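PDB 3CC1: putative alpha-N-acetylgalactosaminidase from Bacillus halodurans C-125, which probably removes terminal alpha-linked N-acetylgalactosamine from glycans, acting as a TIM-barrel glycoside hydrolase of the alpha-galactosidase type. Local coordinates for residues Y45-I50 with S330-E335; A140-I145 with D151-D156; I186-S189 with D193-L196; M304-A309 with N399-S404. All blocks are in the same frame, centred on the assembly; numbering follows the deposited sequence. Where two conformers were deposited one is given.

How the interactions relate
The four contacts fall into two pairs on opposite sides of the chain's centre. Interactions 2 and 3, centres about 12 Å apart, touch where Ser144 OG lies 4.2 Å from His195 CE1; both lie among the loops at the C-terminal ends of the barrel strands, where this fold carries its active site. Interaction 1 lies within the barrel domain, centred about 14 Å from interaction 4, which spans the seam with the C-terminal sandwich; they meet where Asn334 ND2 packs 3.3 Å from Trp401 O. Their segments alternate along the chain. The glycol-binding residues Gly336 and Phe398 immediately follow and precede, in sequence, segments 330-335 and 399-404. Interactions 1 and 3 remain about 17 Å apart (nearest atoms).

Interaction 1. Residues Y45-I50 with S330-E335; sequences YGWEYI and SLLTNE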
loop_
_atom_site.group_PDB
_atom_site.type_symbol
_atom_site.label_atom_id
_atom_site.label_comp_id
_atom_site.label_asym_id
_atom_site.label_seq_id
_atom_site.Cartn_x
_atom_site.Cartn_y
_atom_site.Cartn_z
ATOM N N TYR A 45 -8.110 -0.540 -40.908
ATOM C CA TYR A 45 -8.472 0.055 -39.604
ATOM C C TYR A 45 -7.257 0.662 -38.897
ATOM O O TYR A 45 -7.397 1.209 -37.822
ATOM C CB TYR A 45 -9.100 -0.978 -38.678
ATOM C CG TYR A 45 -10.411 -1.458 -39.179
ATOM C CD1 TYR A 45 -11.555 -0.701 -38.994
ATOM C CD2 TYR A 45 -10.508 -2.640 -39.871
ATOM C CE1 TYR A 45 -12.759 -1.113 -39.482
ATOM C CE2 TYR A 45 -11.692 -3.063 -40.353
ATOM C CZ TYR A 45 -12.809 -2.291 -40.167
ATOM O OH TYR A 45 -13.987 -2.749 -40.659
ATOM N N GLY A 46 -6.075 0.515 -39.483
ATOM C CA GLY A 46 -4.852 1.160 -38.976
ATOM C C GLY A 46 -3.767 0.233 -38.450
ATOM O O GLY A 46 -2.682 0.698 -38.025
ATOM N N TRP A 47 -4.064 -1.064 -38.459
ATOM C CA TRP A 47 -3.101 -2.098 -38.074
ATOM C C TRP A 47 -2.045 -2.231 -39.155
ATOM O O TRP A 47 -2.355 -2.484 -40.313
ATOM C CB TRP A 47 -3.788 -3.464 -37.870
ATOM C CG TRP A 47 -4.835 -3.442 -36.806
ATOM C CD1 TRP A 47 -6.159 -3.157 -36.970
ATOM C CD2 TRP A 47 -4.656 -3.707 -35.411
ATOM N NE1 TRP A 47 -6.815 -3.203 -35.767
ATOM C CE2 TRP A 47 -5.920 -3.519 -34.786
ATOM C CE3 TRP A 47 -3.558 -4.050 -34.619
ATOM C CZ2 TRP A 47 -6.118 -3.708 -33.432
ATOM C CZ3 TRP A 47 -3.752 -4.212 -33.249
ATOM C CH2 TRP A 47 -5.027 -4.047 -32.674
ATOM N N GLU A 48 -0.782 -2.084 -38.764
ATOM C CA GLU A 48 0.258 -1.967 -39.754
ATOM C C GLU A 48 1.580 -2.683 -39.520
ATOM O O GLU A 48 2.268 -3.003 -40.475
ATOM C CB GLU A 48 0.455 -0.499 -40.090
ATOM C CG GLU A 48 1.155 0.292 -39.132
ATOM C CD GLU A 48 1.620 1.602 -39.769
ATOM O OE1 GLU A 48 1.849 1.573 -41.001
ATOM O OE2 GLU A 48 1.761 2.650 -39.060
ATOM N N TYR A 49 1.938 -2.916 -38.266
ATOM C CA TYR A 49 3.238 -3.464 -37.948
ATOM C C TYR A 49 3.172 -4.978 -37.749
ATOM O O TYR A 49 2.251 -5.500 -37.132
ATOM C CB TYR A 49 3.799 -2.824 -36.689
ATOM C CG TYR A 49 4.278 -1.430 -36.883
ATOM C CD1 TYR A 49 5.507 -1.187 -37.482
ATOM C CD2 TYR A 49 3.480 -0.342 -36.538
ATOM C CE1 TYR A 49 5.943 0.109 -37.715
ATOM C CE2 TYR A 49 3.909 0.949 -36.746
ATOM C CZ TYR A 49 5.140 1.170 -37.329
ATOM O OH TYR A 49 5.598 2.453 -37.533
ATOM N N ILE A 50 4.164 -5.658 -38.308
ATOM C CA ILE A 50 4.371 -7.106 -38.145
ATOM C C ILE A 50 5.741 -7.230 -37.477
ATOM O O ILE A 50 6.777 -6.870 -38.073
ATOM C CB ILE A 50 4.295 -7.841 -39.508
ATOM C CG1 ILE A 50 2.851 -7.754 -40.097
ATOM C CG2 ILE A 50 4.812 -9.311 -39.400
ATOM C CD1 ILE A 50 1.797 -8.604 -39.338
ATOM N N SER A 330 -13.858 -8.645 -33.980
ATOM C CA SER A 330 -14.706 -7.471 -33.704
ATOM C C SER A 330 -14.034 -6.538 -32.690
ATOM O O SER A 330 -14.199 -5.341 -32.783
ATOM C CB SER A 330 -16.100 -7.893 -33.221
ATOM O OG SER A 330 -16.054 -8.268 -31.840
ATOM N N LEU A 331 -13.209 -7.081 -31.771
ATOM C CA LEU A 331 -12.419 -6.237 -30.867
ATOM C C LEU A 331 -11.389 -5.379 -31.585
ATOM O O LEU A 331 -10.897 -4.379 -31.026
ATOM C CB LEU A 331 -11.649 -7.080 -29.830
ATOM C CG LEU A 331 -12.351 -7.878 -28.753
ATOM C CD1 LEU A 331 -11.288 -8.424 -27.752
ATOM C CD2 LEU A 331 -13.369 -7.125 -28.007
ATOM N N LEU A 332 -11.035 -5.782 -32.807
ATOM C CA LEU A 332 -9.930 -5.150 -33.557
ATOM C C LEU A 332 -10.389 -4.161 -34.602
ATOM O O LEU A 332 -9.586 -3.409 -35.168
ATOM C CB LEU A 332 -9.074 -6.219 -34.235
ATOM C CG LEU A 332 -8.522 -7.330 -33.306
ATOM C CD1 LEU A 332 -7.572 -8.280 -34.080
ATOM C CD2 LEU A 332 -7.861 -6.730 -32.094
ATOM N N THR A 333 -11.690 -4.156 -34.862
ATOM C CA THR A 333 -12.246 -3.435 -36.014
ATOM C C THR A 333 -13.333 -2.444 -35.594
ATOM O O THR A 333 -14.145 -2.028 -36.392
ATOM C CB THR A 333 -12.804 -4.436 -37.039
ATOM O OG1 THR A 333 -13.795 -5.262 -36.394
ATOM C CG2 THR A 333 -11.649 -5.321 -37.606
ATOM N N ASN A 334 -13.339 -2.074 -34.326
ATOM C CA ASN A 334 -14.246 -1.041 -33.846
ATOM C C ASN A 334 -13.607 0.342 -33.981
ATOM O O ASN A 334 -12.689 0.715 -33.231
ATOM C CB ASN A 334 -14.647 -1.307 -32.387
ATOM C CG ASN A 334 -15.743 -0.370 -31.917
ATOM O OD1 ASN A 334 -15.585 0.834 -31.975
ATOM N ND2 ASN A 334 -16.844 -0.924 -31.446
ATOM N N GLU A 335 -14.066 1.082 -34.972
ATOM C CA GLU A 335 -13.394 2.318 -35.370
ATOM C C GLU A 335 -13.502 3.371 -34.278
ATOM O O GLU A 335 -12.599 4.190 -34.081
ATOM C CB GLU A 335 -13.910 2.830 -36.730
HETATM O O HOH W 1 -16.148 -2.537 -38.181
#
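Tyr45 and Trp47 belong to the alpha-beta loop that leads from helix 28-41 into strand 49-52 at the N-terminal end of the TIM barrel, and they fasten that loop to Leu332 and Thr333 where helix 326-332 runs out. One aromatic bonds to a backbone carbonyl, while the other packs face-on against the next residue. Trp47 NE1 donates to Leu332 O over 2.8 Å, with an N-H...O angle of 158°. The oxygen lies near the indole plane and is met on a lone pair, in the carbonyl plane. The benzo half of the same indole meets the leucine side chain, Trp47 CZ2 lying 3.7 Å from Leu332 CD2; the two side chains cross at about a right angle. Leu42 and Met38 add further apolar cover from the preceding helix and loop.

Tyr45 makes the second grip. Its CG stands anti to the carbonyl carbon (chi1 -66°), which brings one ring face against Thr333. Thr333 CB sits 3.9 Å from the ring centroid as a CH-pi contact, and CG2 comes 3.6 Å from Tyr45 CE2. The threonine hydroxyl is engaged elsewhere, with OG1 bonded to Leu329 O. Asn334 then N-caps the next helix through Ile337 N. Beyond the ring, a water donates to Thr333 O at 2.7 Å and also meets Tyr45 OH at 3.3 Å.

Interaction 2. Residues A140-I145 with D151-D156; sequences AHTNSI and DMYGVD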
loop_
_atom_site.group_PDB
_atom_site.type_symbol
_atom_site.label_atom_id
_atom_site.label_comp_id
_atom_site.label_asym_id
_atom_site.label_seq_id
_atom_site.Cartn_x
_atom_site.Cartn_y
_atom_site.Cartn_z
ATOM N N ALA A 140 33.165 -3.896 -25.208
ATOM C CA ALA A 140 32.187 -4.545 -24.339
ATOM C C ALA A 140 32.415 -4.162 -22.890
ATOM O O ALA A 140 33.518 -3.843 -22.442
ATOM C CB ALA A 140 32.192 -6.095 -24.489
ATOM N N HIS A 141 31.324 -4.140 -22.172
ATOM C CA HIS A 141 31.333 -3.904 -20.753
ATOM C C HIS A 141 30.846 -5.204 -20.123
ATOM O O HIS A 141 29.664 -5.394 -19.958
ATOM C CB HIS A 141 30.364 -2.774 -20.467
ATOM C CG HIS A 141 30.579 -2.128 -19.144
ATOM N ND1 HIS A 141 29.676 -1.238 -18.600
ATOM C CD2 HIS A 141 31.585 -2.263 -18.241
ATOM C CE1 HIS A 141 30.119 -0.853 -17.410
ATOM N NE2 HIS A 141 31.273 -1.461 -17.168
ATOM N N THR A 142 31.771 -6.119 -19.832
ATOM C CA THR A 142 31.389 -7.484 -19.490
ATOM C C THR A 142 30.752 -7.613 -18.095
ATOM O O THR A 142 30.166 -8.632 -17.764
ATOM C CB THR A 142 32.566 -8.465 -19.661
ATOM O OG1 THR A 142 33.631 -8.030 -18.842
ATOM C CG2 THR A 142 33.022 -8.519 -21.113
ATOM N N ASN A 143 30.833 -6.551 -17.305
ATOM C CA ASN A 143 30.172 -6.529 -16.002
ATOM C C ASN A 143 28.736 -6.025 -16.123
ATOM O O ASN A 143 28.021 -5.943 -15.133
ATOM C CB ASN A 143 30.950 -5.678 -14.985
ATOM C CG ASN A 143 30.877 -4.187 -15.266
ATOM O OD1 ASN A 143 30.394 -3.745 -16.317
ATOM N ND2 ASN A 143 31.383 -3.396 -14.326
ATOM N N SER A 144 28.344 -5.672 -17.345
ATOM C CA SER A 144 26.963 -5.265 -17.648
ATOM C C SER A 144 26.259 -6.442 -18.327
ATOM O O SER A 144 26.503 -6.753 -19.487
ATOM C CB SER A 144 26.941 -4.053 -18.565
ATOM O OG SER A 144 25.616 -3.668 -18.858
ATOM N N ILE A 145 25.442 -7.155 -17.581
ATOM C CA ILE A 145 24.743 -8.285 -18.148
ATOM C C ILE A 145 23.245 -8.113 -17.940
ATOM O O ILE A 145 22.817 -7.246 -17.212
ATOM C CB ILE A 145 25.200 -9.598 -17.519
ATOM C CG1 ILE A 145 24.897 -9.576 -16.068
ATOM C CG2 ILE A 145 26.716 -9.835 -17.687
ATOM C CD1 ILE A 145 24.418 -10.831 -15.630
ATOM N N ASP A 151 22.373 -13.613 -23.699
ATOM C CA ASP A 151 22.814 -13.428 -25.090
ATOM C C ASP A 151 23.922 -12.363 -25.226
ATOM O O ASP A 151 24.820 -12.482 -26.051
ATOM C CB ASP A 151 21.622 -13.011 -26.003
ATOM C CG ASP A 151 20.619 -14.132 -26.260
ATOM O OD1 ASP A 151 20.967 -15.337 -26.070
ATOM O OD2 ASP A 151 19.478 -13.774 -26.698
HETATM N N MSE A 152 23.830 -11.306 -24.448
HETATM C CA MSE A 152 24.637 -10.097 -24.674
HETATM C C MSE A 152 25.489 -9.674 -23.464
HETATM O O MSE A 152 25.253 -10.074 -22.318
HETATM C CB MSE A 152 23.750 -8.898 -25.037
HETATM C CG MSE A 152 22.498 -9.161 -25.897
HETATM SE SE MSE A 152 22.940 -9.785 -27.666
HETATM C CE MSE A 152 23.074 -8.081 -28.622
ATOM N N TYR A 153 26.469 -8.835 -23.753
ATOM C CA TYR A 153 27.084 -7.942 -22.773
ATOM C C TYR A 153 26.689 -6.524 -23.188
ATOM O O TYR A 153 26.389 -6.262 -24.354
ATOM C CB TYR A 153 28.611 -8.027 -22.790
ATOM C CG TYR A 153 29.181 -9.318 -22.235
ATOM C CD1 TYR A 153 28.924 -9.705 -20.933
ATOM C CD2 TYR A 153 30.008 -10.124 -23.009
ATOM C CE1 TYR A 153 29.484 -10.869 -20.421
ATOM C CE2 TYR A 153 30.563 -11.284 -22.512
ATOM C CZ TYR A 153 30.302 -11.649 -21.224
ATOM O OH TYR A 153 30.829 -12.821 -20.735
ATOM N N GLY A 154 26.659 -5.631 -22.210
ATOM C CA GLY A 154 26.599 -4.223 -22.478
ATOM C C GLY A 154 27.743 -3.714 -23.325
ATOM O O GLY A 154 28.854 -4.230 -23.299
ATOM N N VAL A 155 27.434 -2.675 -24.083
ATOM C CA VAL A 155 28.425 -1.895 -24.784
ATOM C C VAL A 155 28.786 -0.709 -23.886
ATOM O O VAL A 155 27.916 -0.013 -23.346
ATOM C CB VAL A 155 27.904 -1.430 -26.150
ATOM C CG1 VAL A 155 28.860 -0.429 -26.794
ATOM C CG2 VAL A 155 27.682 -2.630 -27.077
ATOM N N ASP A 156 30.077 -0.505 -23.707
ATOM C CA ASP A 156 30.594 0.554 -22.862
ATOM C C ASP A 156 30.668 1.890 -23.621
ATOM O O ASP A 156 31.515 2.082 -24.489
ATOM C CB ASP A 156 31.969 0.148 -22.375
ATOM C CG ASP A 156 32.571 1.130 -21.392
ATOM O OD1 ASP A 156 32.140 2.313 -21.282
ATOM O OD2 ASP A 156 33.526 0.683 -20.733
HETATM O O HOH W 2 34.430 -1.802 -20.469
HETATM O O HOH W 3 27.018 -0.930 -20.762
#
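Tyr153 carries CG anti to its carbonyl carbon (chi1 -71°), while Thr142 sets CG2 in the equivalent place with OG1 between N and C (chi1 58°); these rotations lay the methyl over the tyrosine ring in a beta hairpin. Thr142 CG2 stands 3.9 Å from the ring centroid, only 9° off the normal, a CH-pi contact over the centre of the face. Ile145 CG2 comes to the ring edge instead, 3.9 Å from Tyr153 CD1. Replacing Tyr153 with an alanine would probably leave the Thr142 methyl without its aromatic floor and open a gap beside Ile145 CG2.

The hairpin joins the short, weakly bonded strand 140-141 to strand 152-155, the middle strand of a small antiparallel sheet completed by strand 118-119. A type I turn from His141 to Ser144 bends the first segment back toward Gly154, which is held by two nearly straight bonds: its O accepts from His141 N at 2.7 Å, and its N donates to Ser144 O at 2.9 Å. Gly154 presents bare backbone to the serine, with Ser144 OG 3.8 Å from Gly154 CA; that hydroxyl is bonded to Arg116. Farther out, His141 CB packs against Asp156 CB at 3.8 Å, and Asp156 OD1 is taken by Thr158. Between the strand ends, one water donates both to Ala140 O and, at 2.7 Å, to Asp156 OD2.

Interaction 3. Residues I186-S189 with D193-L196; sequences IAAS and DTHL. With SO4 (sulfate ion), chain C.
Ser189 and Asp193 close a compact loop through a matched pair of conformations: each first torsion (66° for the serine, 57° for the aspartate) places the polar group between backbone N and carbonyl carbon. The hydroxyl and carboxylate are thereby turned toward one another, and Ser189 OG donates to Asp193 OD2 over 2.6 Å. It meets the oxygen on its syn side, 16° out of the carboxylate plane. The other oxygen, OD1, accepts from Arg190 N, so the aspartate spans the bend with both oxygens; Asp193 OD1 also lies 3.3 Å from Ala188 CB. Behind it, Ala188 CA makes a close CH...O contact of 3.1 Å with Asp193 O.

His195, with CG anti to its carbonyl carbon, brings its ring edge up to two neighbouring carbonyl oxygens. Its CD2 is 3.4 Å from both Ile186 O and Ala187 O. A water that donates to Ile186 O accepts from His195 N at 2.6 Å.

The adjacent backbone of Ile186 and Ala187 directs both N-H groups at O3 of a sulfate, probably from the crystallisation liquor, which is also held by Asp185 N, Ser218 OG and Arg190 of a second subunit. In alpha-galactosidase relatives the nucleophile lies at the C-terminal end of the fourth barrel strand. This loop follows that strand, 180-184, and delivers His195 to the N-cap of helix 196-208, on whose Ile199 and Ile202 the Ile186 side chain rests.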
loop_
_atom_site.group_PDB
_atom_site.type_symbol
_atom_site.label_atom_id
_atom_site.label_comp_id
_atom_site.label_asym_id
_atom_site.label_seq_id
_atom_site.Cartn_x
_atom_site.Cartn_y
_atom_site.Cartn_z
ATOM N N ILE A 186 16.723 -2.491 -21.760
ATOM C CA ILE A 186 17.190 -1.133 -21.891
ATOM C C ILE A 186 16.740 -0.301 -20.704
ATOM O O ILE A 186 17.350 0.721 -20.427
ATOM C CB ILE A 186 16.746 -0.513 -23.265
ATOM C CG1 ILE A 186 17.666 0.654 -23.616
ATOM C CG2 ILE A 186 15.246 -0.140 -23.257
ATOM C CD1 ILE A 186 19.188 0.273 -23.748
ATOM N N ALA A 187 15.696 -0.736 -20.001
ATOM C CA ALA A 187 15.423 -0.211 -18.675
ATOM C C ALA A 187 16.427 -0.880 -17.666
ATOM O O ALA A 187 17.132 -1.858 -17.993
ATOM C CB ALA A 187 13.916 -0.449 -18.260
ATOM N N ALA A 188 16.513 -0.345 -16.458
ATOM C CA ALA A 188 17.302 -0.984 -15.390
ATOM C C ALA A 188 16.585 -2.275 -14.948
ATOM O O ALA A 188 15.438 -2.240 -14.527
ATOM C CB ALA A 188 17.483 -0.030 -14.211
ATOM N N SER A 189 17.263 -3.412 -15.069
ATOM C CA SER A 189 16.654 -4.721 -14.707
ATOM C C SER A 189 16.378 -4.821 -13.206
ATOM O O SER A 189 15.510 -5.601 -12.754
ATOM C CB SER A 189 17.562 -5.881 -15.138
ATOM O OG SER A 189 18.797 -5.900 -14.420
ATOM N N ASP A 193 20.472 -0.209 -12.170
ATOM C CA ASP A 193 21.375 -0.471 -13.308
ATOM C C ASP A 193 20.826 0.134 -14.620
ATOM O O ASP A 193 20.415 -0.596 -15.532
ATOM C CB ASP A 193 21.643 -1.983 -13.466
ATOM C CG ASP A 193 20.349 -2.813 -13.638
ATOM O OD1 ASP A 193 19.322 -2.462 -13.003
ATOM O OD2 ASP A 193 20.386 -3.823 -14.399
ATOM N N THR A 194 20.793 1.468 -14.686
ATOM C CA THR A 194 20.255 2.174 -15.871
ATOM C C THR A 194 21.303 2.292 -16.991
ATOM O O THR A 194 22.511 2.078 -16.775
ATOM C CB THR A 194 19.784 3.604 -15.569
ATOM O OG1 THR A 194 20.861 4.330 -14.951
ATOM C CG2 THR A 194 18.547 3.611 -14.664
ATOM N N HIS A 195 20.822 2.675 -18.174
ATOM C CA HIS A 195 21.634 2.598 -19.381
ATOM C C HIS A 195 21.485 3.845 -20.251
ATOM O O HIS A 195 21.329 3.752 -21.471
ATOM C CB HIS A 195 21.233 1.366 -20.193
ATOM C CG HIS A 195 21.196 0.092 -19.410
ATOM N ND1 HIS A 195 22.327 -0.507 -18.895
ATOM C CD2 HIS A 195 20.160 -0.722 -19.092
ATOM C CE1 HIS A 195 21.983 -1.624 -18.270
ATOM N NE2 HIS A 195 20.676 -1.787 -18.397
ATOM N N LEU A 196 21.545 5.014 -19.625
ATOM C CA LEU A 196 21.205 6.280 -20.315
ATOM C C LEU A 196 22.163 6.635 -21.443
ATOM O O LEU A 196 21.739 7.092 -22.504
ATOM C CB LEU A 196 21.099 7.450 -19.318
ATOM C CG LEU A 196 20.082 7.228 -18.162
ATOM C CD1 LEU A 196 19.969 8.459 -17.253
ATOM C CD2 LEU A 196 18.707 6.798 -18.706
HETATM S S SO4 C . 13.161 -3.774 -20.457
HETATM O O1 SO4 C . 13.937 -3.809 -19.216
HETATM O O2 SO4 C . 13.316 -5.020 -21.253
HETATM O O3 SO4 C . 13.748 -2.690 -21.252
HETATM O O4 SO4 C . 11.752 -3.524 -20.205
HETATM O O HOH W 4 18.262 2.774 -18.623
#

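Interaction 4. Residues M304-A309 with N399-S404; sequences MMNLWA and NVWDRS
Asn306 OD1 accepts from Trp401 NE1 over 2.7 Å, one of the bonds that tie a barrel helix to the C-terminal domain. The N-H...O angle is 158°, and the oxygen lies near the indole plane, although the donor is tilted 26° from the amide's own carbonyl plane. The amide and indole planes lie 51° apart. The Trp401 N-H, which can only donate, supports placing OD1 on this side, and Asn306 ND2 is bonded to Ser424 OG. The preceding residue, selenomethionine Met305, sets its CB against the indole edge, 3.7 Å from Trp401 CZ2, and Ile337 of helix 335-343 packs against both Asn306 and Trp401. A leucine in place of Trp401 would probably leave Asn306 OD1 without its donor and loosen the grip of the turn on helix 298-310.

The tryptophan is presented by a turn with internal hydrogen bonds. Asn399 OD1 accepts from Asp402 N at 3.2 Å, an Asx motif, and Ser404 OG donates to Asp402 OD1. Arg403 and Ser404 both face Asn399 as a G1 beta bulge. The bulge closes the antiparallel hairpin between strands 395-399 and 404-409, and here its turn docks the beta sandwich onto the TIM barrel.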
loop_
_atom_site.group_PDB
_atom_site.type_symbol
_atom_site.label_atom_id
_atom_site.label_comp_id
_atom_site.label_asym_id
_atom_site.label_seq_id
_atom_site.Cartn_x
_atom_site.Cartn_y
_atom_site.Cartn_z
HETATM N N MSE A 304 -9.473 -4.389 -20.723
HETATM C CA MSE A 304 -8.128 -4.158 -21.168
HETATM C C MSE A 304 -8.098 -3.204 -22.359
HETATM O O MSE A 304 -7.343 -2.258 -22.367
HETATM C CB MSE A 304 -7.432 -5.488 -21.536
HETATM C CG MSE A 304 -6.042 -5.252 -22.145
HETATM SE SE MSE A 304 -5.465 -6.854 -23.038
HETATM C CE MSE A 304 -6.758 -6.801 -24.465
HETATM N N MSE A 305 -8.930 -3.464 -23.361
HETATM C CA MSE A 305 -8.960 -2.617 -24.537
HETATM C C MSE A 305 -9.297 -1.172 -24.165
HETATM O O MSE A 305 -8.727 -0.223 -24.716
HETATM C CB MSE A 305 -9.959 -3.129 -25.578
HETATM C CG MSE A 305 -9.587 -4.445 -26.236
HETATM SE SE MSE A 305 -7.945 -4.327 -27.281
HETATM C CE MSE A 305 -8.535 -3.118 -28.682
ATOM N N ASN A 306 -10.183 -1.002 -23.188
ATOM C CA ASN A 306 -10.652 0.336 -22.808
ATOM C C ASN A 306 -9.519 1.170 -22.195
ATOM O O ASN A 306 -9.349 2.334 -22.511
ATOM C CB ASN A 306 -11.852 0.255 -21.850
ATOM C CG ASN A 306 -13.157 -0.118 -22.563
ATOM O OD1 ASN A 306 -13.333 0.159 -23.761
ATOM N ND2 ASN A 306 -14.072 -0.736 -21.836
ATOM N N LEU A 307 -8.753 0.566 -21.306
ATOM C CA LEU A 307 -7.656 1.258 -20.637
ATOM C C LEU A 307 -6.517 1.563 -21.619
ATOM O O LEU A 307 -5.952 2.685 -21.634
ATOM C CB LEU A 307 -7.135 0.425 -19.426
ATOM C CG LEU A 307 -5.865 0.986 -18.779
ATOM C CD1 LEU A 307 -6.161 2.388 -18.230
ATOM C CD2 LEU A 307 -5.262 0.051 -17.663
ATOM N N TRP A 308 -6.168 0.568 -22.431
ATOM C CA TRP A 308 -5.133 0.690 -23.452
ATOM C C TRP A 308 -5.514 1.780 -24.452
ATOM O O TRP A 308 -4.694 2.574 -24.840
ATOM C CB TRP A 308 -4.937 -0.616 -24.241
ATOM C CG TRP A 308 -3.927 -1.649 -23.725
ATOM C CD1 TRP A 308 -2.957 -2.243 -24.466
ATOM C CD2 TRP A 308 -3.834 -2.241 -22.405
ATOM N NE1 TRP A 308 -2.259 -3.150 -23.710
ATOM C CE2 TRP A 308 -2.778 -3.175 -22.444
ATOM C CE3 TRP A 308 -4.514 -2.057 -21.203
ATOM C CZ2 TRP A 308 -2.417 -3.932 -21.348
ATOM C CZ3 TRP A 308 -4.143 -2.829 -20.092
ATOM C CH2 TRP A 308 -3.103 -3.742 -20.178
ATOM N N ALA A 309 -6.771 1.813 -24.840
ATOM C CA ALA A 309 -7.271 2.862 -25.767
ATOM C C ALA A 309 -7.157 4.261 -25.168
ATOM O O ALA A 309 -6.564 5.141 -25.756
ATOM C CB ALA A 309 -8.736 2.591 -26.167
ATOM N N ASN A 399 -22.743 4.158 -25.728
ATOM C CA ASN A 399 -21.889 3.003 -25.465
ATOM C C ASN A 399 -21.046 2.763 -26.703
ATOM O O ASN A 399 -21.560 2.409 -27.750
ATOM C CB ASN A 399 -22.768 1.781 -25.168
ATOM C CG ASN A 399 -21.958 0.494 -24.917
ATOM O OD1 ASN A 399 -20.882 0.296 -25.436
ATOM N ND2 ASN A 399 -22.537 -0.407 -24.145
ATOM N N VAL A 400 -19.750 2.997 -26.604
ATOM C CA VAL A 400 -18.892 2.990 -27.816
ATOM C C VAL A 400 -18.791 1.585 -28.412
ATOM O O VAL A 400 -18.879 1.407 -29.614
ATOM C CB VAL A 400 -17.486 3.571 -27.550
ATOM C CG1 VAL A 400 -16.586 3.376 -28.813
ATOM C CG2 VAL A 400 -17.578 5.049 -27.133
ATOM N N TRP A 401 -18.660 0.572 -27.552
ATOM C CA TRP A 401 -18.479 -0.790 -28.051
ATOM C C TRP A 401 -19.697 -1.280 -28.813
ATOM O O TRP A 401 -19.571 -1.921 -29.840
ATOM C CB TRP A 401 -18.120 -1.755 -26.947
ATOM C CG TRP A 401 -16.675 -1.682 -26.609
ATOM C CD1 TRP A 401 -16.119 -1.150 -25.507
ATOM C CD2 TRP A 401 -15.614 -2.192 -27.400
ATOM N NE1 TRP A 401 -14.750 -1.288 -25.548
ATOM C CE2 TRP A 401 -14.410 -1.945 -26.696
ATOM C CE3 TRP A 401 -15.555 -2.852 -28.629
ATOM C CZ2 TRP A 401 -13.166 -2.315 -27.192
ATOM C CZ3 TRP A 401 -14.288 -3.223 -29.118
ATOM C CH2 TRP A 401 -13.134 -2.949 -28.396
ATOM N N ASP A 402 -20.893 -1.031 -28.326
ATOM C CA ASP A 402 -22.019 -1.564 -29.077
ATOM C C ASP A 402 -22.761 -0.492 -29.873
ATOM O O ASP A 402 -23.797 -0.726 -30.468
ATOM C CB ASP A 402 -22.888 -2.427 -28.194
ATOM C CG ASP A 402 -23.715 -1.650 -27.251
ATOM O OD1 ASP A 402 -23.970 -0.457 -27.493
ATOM O OD2 ASP A 402 -24.119 -2.258 -26.237
ATOM N N ARG A 403 -22.151 0.676 -29.920
ATOM C CA ARG A 403 -22.592 1.776 -30.767
ATOM C C ARG A 403 -24.042 2.131 -30.485
ATOM O O ARG A 403 -24.822 2.301 -31.411
ATOM C CB ARG A 403 -22.456 1.414 -32.246
ATOM C CG ARG A 403 -21.066 0.948 -32.655
ATOM C CD ARG A 403 -21.035 0.300 -34.031
ATOM N NE ARG A 403 -19.823 -0.530 -34.193
ATOM N N SER A 404 -24.442 2.182 -29.232
ATOM C CA SER A 404 -25.836 2.475 -28.944
ATOM C C SER A 404 -26.002 3.609 -27.936
ATOM O O SER A 404 -25.122 3.917 -27.124
ATOM C CB SER A 404 -26.563 1.214 -28.470
ATOM O OG SER A 404 -26.112 0.832 -27.185
#